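Local coordinates for protein structure-specific endonuclease subunit SLX1 (Candida glabrata, PDB 4XM5) that probably acts with SLX4 as the catalytic endonuclease subunit, nicking duplex DNA close to junctions with single-stranded DNA during repair and recombination, at residues A[203-208]-A[292-297]; A[4-9]-A[298-303]. All coordinates share one frame; numbering follows the deposited sequence.

Contact 1 (A[203-208]-A[292-297]); sequences KTLLLY and IYYSIK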
# COMPACT_ATOMS: atom_id res chain seq x y z
N LYS A 203 10.98 15.19 16.30
CA LYS A 203 10.45 15.75 17.54
C LYS A 203 9.27 14.93 18.06
O LYS A 203 9.25 14.57 19.25
CB LYS A 203 10.00 17.19 17.34
CG LYS A 203 9.27 17.77 18.53
CD LYS A 203 8.78 19.19 18.25
CE LYS A 203 8.16 19.82 19.50
NZ LYS A 203 7.68 21.21 19.24
N THR A 204 8.30 14.64 17.20
CA THR A 204 7.10 13.95 17.64
C THR A 204 7.47 12.55 18.14
O THR A 204 7.02 12.16 19.21
CB THR A 204 6.03 13.88 16.53
OG1 THR A 204 5.64 15.20 16.15
CG2 THR A 204 4.78 13.15 17.01
N LEU A 205 8.30 11.82 17.40
CA LEU A 205 8.80 10.51 17.83
C LEU A 205 9.47 10.51 19.20
O LEU A 205 9.11 9.73 20.09
CB LEU A 205 9.81 9.98 16.82
CG LEU A 205 9.30 9.17 15.63
CD1 LEU A 205 10.48 8.80 14.78
CD2 LEU A 205 8.54 7.93 16.06
N LEU A 206 10.47 11.37 19.34
CA LEU A 206 11.23 11.47 20.59
C LEU A 206 10.32 11.68 21.80
O LEU A 206 10.54 11.09 22.85
CB LEU A 206 12.26 12.60 20.50
CG LEU A 206 13.48 12.27 19.63
CD1 LEU A 206 14.36 13.51 19.50
CD2 LEU A 206 14.28 11.11 20.19
N LEU A 207 9.27 12.49 21.63
CA LEU A 207 8.31 12.74 22.71
C LEU A 207 7.38 11.54 22.95
O LEU A 207 6.93 11.34 24.07
CB LEU A 207 7.49 14.01 22.43
CG LEU A 207 8.23 15.36 22.46
CD1 LEU A 207 7.48 16.43 21.67
CD2 LEU A 207 8.51 15.82 23.89
N TYR A 208 7.09 10.74 21.92
CA TYR A 208 6.30 9.52 22.16
C TYR A 208 7.17 8.48 22.91
O TYR A 208 6.67 7.80 23.81
CB TYR A 208 5.75 8.92 20.85
CG TYR A 208 4.64 9.70 20.14
CD1 TYR A 208 3.80 10.58 20.82
CD2 TYR A 208 4.43 9.53 18.77
CE1 TYR A 208 2.80 11.28 20.15
CE2 TYR A 208 3.44 10.22 18.09
CZ TYR A 208 2.62 11.09 18.78
OH TYR A 208 1.64 11.77 18.06
N ILE A 292 -0.43 5.46 12.39
CA ILE A 292 0.26 4.22 12.06
C ILE A 292 1.76 4.45 11.85
O ILE A 292 2.57 3.66 12.33
CB ILE A 292 -0.34 3.56 10.81
CG1 ILE A 292 -1.78 3.13 11.08
CG2 ILE A 292 0.50 2.35 10.41
CD1 ILE A 292 -2.42 2.40 9.95
N TYR A 293 2.12 5.51 11.13
CA TYR A 293 3.55 5.78 10.92
C TYR A 293 4.33 5.78 12.25
O TYR A 293 5.36 5.09 12.37
CB TYR A 293 3.78 7.12 10.20
CG TYR A 293 5.23 7.58 10.35
CD1 TYR A 293 6.21 7.13 9.47
CD2 TYR A 293 5.64 8.43 11.40
CE1 TYR A 293 7.53 7.51 9.60
CE2 TYR A 293 6.96 8.80 11.55
CZ TYR A 293 7.90 8.34 10.64
OH TYR A 293 9.23 8.69 10.73
N TYR A 294 3.87 6.52 13.25
CA TYR A 294 4.64 6.60 14.48
C TYR A 294 4.51 5.29 15.23
O TYR A 294 5.45 4.86 15.89
CB TYR A 294 4.19 7.75 15.38
CG TYR A 294 4.45 9.12 14.85
CD1 TYR A 294 5.73 9.68 14.88
CD2 TYR A 294 3.41 9.89 14.35
CE1 TYR A 294 5.96 10.97 14.40
CE2 TYR A 294 3.63 11.16 13.88
CZ TYR A 294 4.90 11.70 13.91
OH TYR A 294 5.08 12.97 13.42
N SER A 295 3.35 4.65 15.11
CA SER A 295 3.16 3.37 15.77
C SER A 295 4.19 2.39 15.29
O SER A 295 4.87 1.74 16.07
CB SER A 295 1.76 2.82 15.52
OG SER A 295 1.57 1.57 16.20
N ILE A 296 4.29 2.28 13.97
CA ILE A 296 5.17 1.31 13.35
C ILE A 296 6.61 1.66 13.64
O ILE A 296 7.43 0.81 13.98
CB ILE A 296 4.95 1.26 11.81
CG1 ILE A 296 3.63 0.57 11.47
CG2 ILE A 296 6.10 0.56 11.12
CD1 ILE A 296 3.40 -0.76 12.18
N LYS A 297 6.92 2.95 13.49
CA LYS A 297 8.27 3.44 13.67
C LYS A 297 8.75 3.26 15.12
O LYS A 297 9.86 2.79 15.36
CB LYS A 297 8.33 4.91 13.25
CG LYS A 297 9.62 5.59 13.54
CD LYS A 297 10.68 5.07 12.63
CE LYS A 297 11.88 5.99 12.64
NZ LYS A 297 12.96 5.33 11.87
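Y294 reaches from helix 288-302 onto the side of helix 176-214, where T204, L205 and Y208 receive it. Its CG lies anti to its own carbonyl carbon (chi1 -67°), and the CA-CB bond already points at the other helix. Traced outward, Y294 CB first meets Y208 CE2 at 3.7 Å. CG of Y294 is still nearer to Y208 CE2, at 3.6 Å. This is a T-shaped stack. The edge of Y208 is directed at the face of Y294, with centroids 5.2 Å apart and planes at 90°. Farther out, Y294 CD1 meets L205 CD2 at 3.5 Å, on the edge of the ring. The T204 methyl, CG2, packs over Y294 CE1 and CZ. That methyl sits 3.8 Å from the Y294 ring centroid and makes a CH-pi contact on the same face that Y208 uses. The last atom of Y294, OH, stops 3.4 Å from T204 CB, while T204 OG1 bonds to E200 O. The other face of Y294 is taken by Y293 CD2.

The axes of segments 203-208 and 292-297 cross at -56°. Helix 176-214 is the long helix between the GIY-YIG nuclease part and the zinc-binding, RING-like part. Helix 288-302 comes from the C-terminal end and packs across it. Y208 OH bonds to C242 O, and the Y208 side chain is about 9 Å from a bound zinc ion.

L205 also touches K297, with L205 CD1 against K297 CG at 3.5 Å. The K297 chain crosses the leucine there. K297 NZ hydrogen-bonds to Q6 OE1 and forms a salt bridge with D301 OD1.

Contact 2 (A[4-9]-A[298-303]); sequences FQQIPD and LNKDNT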
# COMPACT_ATOMS: atom_id res chain seq x y z
N PHE A 4 9.37 -5.79 10.29
CA PHE A 4 9.75 -4.52 10.89
C PHE A 4 9.86 -3.38 9.87
O PHE A 4 10.39 -2.31 10.19
CB PHE A 4 11.06 -4.67 11.67
CG PHE A 4 10.90 -5.43 12.95
CD1 PHE A 4 10.57 -4.76 14.13
CD2 PHE A 4 11.05 -6.81 12.99
CE1 PHE A 4 10.40 -5.46 15.31
CE2 PHE A 4 10.88 -7.51 14.17
CZ PHE A 4 10.56 -6.84 15.33
N GLN A 5 9.36 -3.60 8.66
CA GLN A 5 9.43 -2.57 7.62
C GLN A 5 8.55 -1.40 8.06
O GLN A 5 7.50 -1.61 8.66
CB GLN A 5 9.02 -3.13 6.24
CG GLN A 5 7.68 -2.67 5.67
CD GLN A 5 7.34 -3.33 4.30
OE1 GLN A 5 6.56 -4.29 4.22
NE2 GLN A 5 7.94 -2.81 3.23
N GLN A 6 9.01 -0.18 7.82
CA GLN A 6 8.30 0.99 8.30
C GLN A 6 7.65 1.75 7.16
O GLN A 6 8.01 1.57 6.00
CB GLN A 6 9.23 1.93 9.08
CG GLN A 6 10.34 2.62 8.25
CD GLN A 6 10.93 3.87 8.94
OE1 GLN A 6 11.98 3.80 9.58
NE2 GLN A 6 10.25 5.01 8.80
N ILE A 7 6.66 2.57 7.48
CA ILE A 7 6.25 3.61 6.58
C ILE A 7 7.41 4.61 6.45
O ILE A 7 7.92 5.09 7.45
CB ILE A 7 4.98 4.33 7.07
CG1 ILE A 7 3.78 3.39 7.00
CG2 ILE A 7 4.73 5.63 6.28
CD1 ILE A 7 2.64 3.79 7.91
N PRO A 8 7.84 4.90 5.20
CA PRO A 8 8.96 5.80 4.95
C PRO A 8 8.84 7.14 5.69
O PRO A 8 7.75 7.72 5.72
CB PRO A 8 8.89 6.03 3.44
CG PRO A 8 8.21 4.80 2.90
CD PRO A 8 7.19 4.47 3.95
N ASP A 9 9.94 7.61 6.27
CA ASP A 9 9.97 8.94 6.87
C ASP A 9 9.44 9.98 5.88
O ASP A 9 8.59 10.80 6.22
CB ASP A 9 11.39 9.27 7.32
CG ASP A 9 11.85 8.36 8.42
OD1 ASP A 9 10.99 7.80 9.13
OD2 ASP A 9 13.07 8.19 8.60
N LEU A 298 7.90 3.61 16.08
CA LEU A 298 8.27 3.47 17.49
C LEU A 298 8.53 2.01 17.81
O LEU A 298 9.39 1.68 18.61
CB LEU A 298 7.17 3.99 18.41
CG LEU A 298 6.96 5.47 18.69
CD1 LEU A 298 5.49 5.63 19.05
CD2 LEU A 298 7.84 5.93 19.85
N ASN A 299 7.73 1.13 17.21
CA ASN A 299 7.93 -0.29 17.41
C ASN A 299 9.23 -0.75 16.78
O ASN A 299 10.00 -1.48 17.40
CB ASN A 299 6.76 -1.06 16.82
CG ASN A 299 6.94 -2.54 16.96
OD1 ASN A 299 7.44 -3.21 16.06
ND2 ASN A 299 6.54 -3.08 18.10
N LYS A 300 9.48 -0.30 15.55
CA LYS A 300 10.69 -0.66 14.81
C LYS A 300 11.98 -0.19 15.48
O LYS A 300 12.92 -0.97 15.64
CB LYS A 300 10.63 -0.07 13.40
CG LYS A 300 11.97 -0.11 12.65
CD LYS A 300 11.92 0.72 11.37
CE LYS A 300 13.21 0.64 10.58
NZ LYS A 300 13.71 2.00 10.17
N ASP A 301 12.02 1.08 15.87
CA ASP A 301 13.24 1.67 16.41
C ASP A 301 13.68 0.98 17.69
O ASP A 301 14.88 0.78 17.91
CB ASP A 301 13.05 3.17 16.64
CG ASP A 301 13.26 3.99 15.37
OD1 ASP A 301 13.30 3.41 14.26
OD2 ASP A 301 13.38 5.24 15.49
N ASN A 302 12.73 0.59 18.53
CA ASN A 302 13.02 -0.13 19.77
C ASN A 302 13.85 -1.40 19.55
O ASN A 302 14.94 -1.54 20.09
CB ASN A 302 11.72 -0.48 20.50
CG ASN A 302 11.88 -1.65 21.44
OD1 ASN A 302 12.76 -1.66 22.29
ND2 ASN A 302 11.03 -2.66 21.27
N THR A 303 13.31 -2.31 18.75
CA THR A 303 14.01 -3.54 18.41
C THR A 303 15.25 -3.26 17.55
O THR A 303 16.33 -3.79 17.81
CB THR A 303 13.09 -4.51 17.66
OG1 THR A 303 12.79 -3.97 16.37
CG2 THR A 303 11.80 -4.71 18.45
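Q6 CG stands between its backbone N and carbonyl carbon (chi1 67°), and its extended chain brings the amide to the tip of K300. K300 starts with CG anti to its backbone N and runs extended to CE. It bends only at the last torsion, which brings NZ to the amide. The contact joins the N-terminal arm, which leads into strand 12-18 of the GIY-YIG fold, to the last turn of C-terminal helix 288-302.

K300 NZ donates to Q6 OE1 at 2.6 Å. The bond lies in the carbonyl plane, on a lone pair, with a C=O...N angle of 137°. With K297 NZ as its second partner, this carbonyl is probably polarised by two lysines. The amide nitrogen is used as well. Q6 NE2 gives a nearly straight bond to I7 O at 2.7 Å (176° at the hydrogen). Q6 NE2 gives a second bond to D9 OD1 at 2.9 Å, from above the carboxylate plane. These four bonds fix which way round the amide sits.

On its way, the K300 chain passes the backbone of the arm, with K300 CD 3.6 Å from F4 O. Nearer the helix, at the base of the K300 side chain, K300 CA lies at the edge of the F4 ring. N299 OD1 approaches the ring obliquely, 3.8 Å from F4 CE1. The arm also meets a second copy of the protein, where Q5 OE1 bonds to R72 N of that subunit.

T303 is the last residue modelled, and it approaches F4 from the opposite direction. T303 OG1 donates to K300 O at 3.1 Å. The same T303 OG1 comes obliquely to the F4 ring, 3.0 Å from F4 CE1.

The two contacts share helix 288-302, and their centres are about 9 Å apart. Along the chain the order is 4-9, 203-208, 292-297, 298-303. Contact 1 sets the helix against long helix 176-214. Contact 2 lays the N-terminal arm along the same helix, closer to its C-terminal end. Two hydrogen bonds join them: one from Y293 OH to D9 OD1 at 2.5 Å, the other the lysine bond from K297 to Q6. The C-terminal helix thus ties the start of the nuclease part to the helix leading to the zinc-binding part. Both contacts also touch the second subunit, so the region borders the dimer interface of this structure.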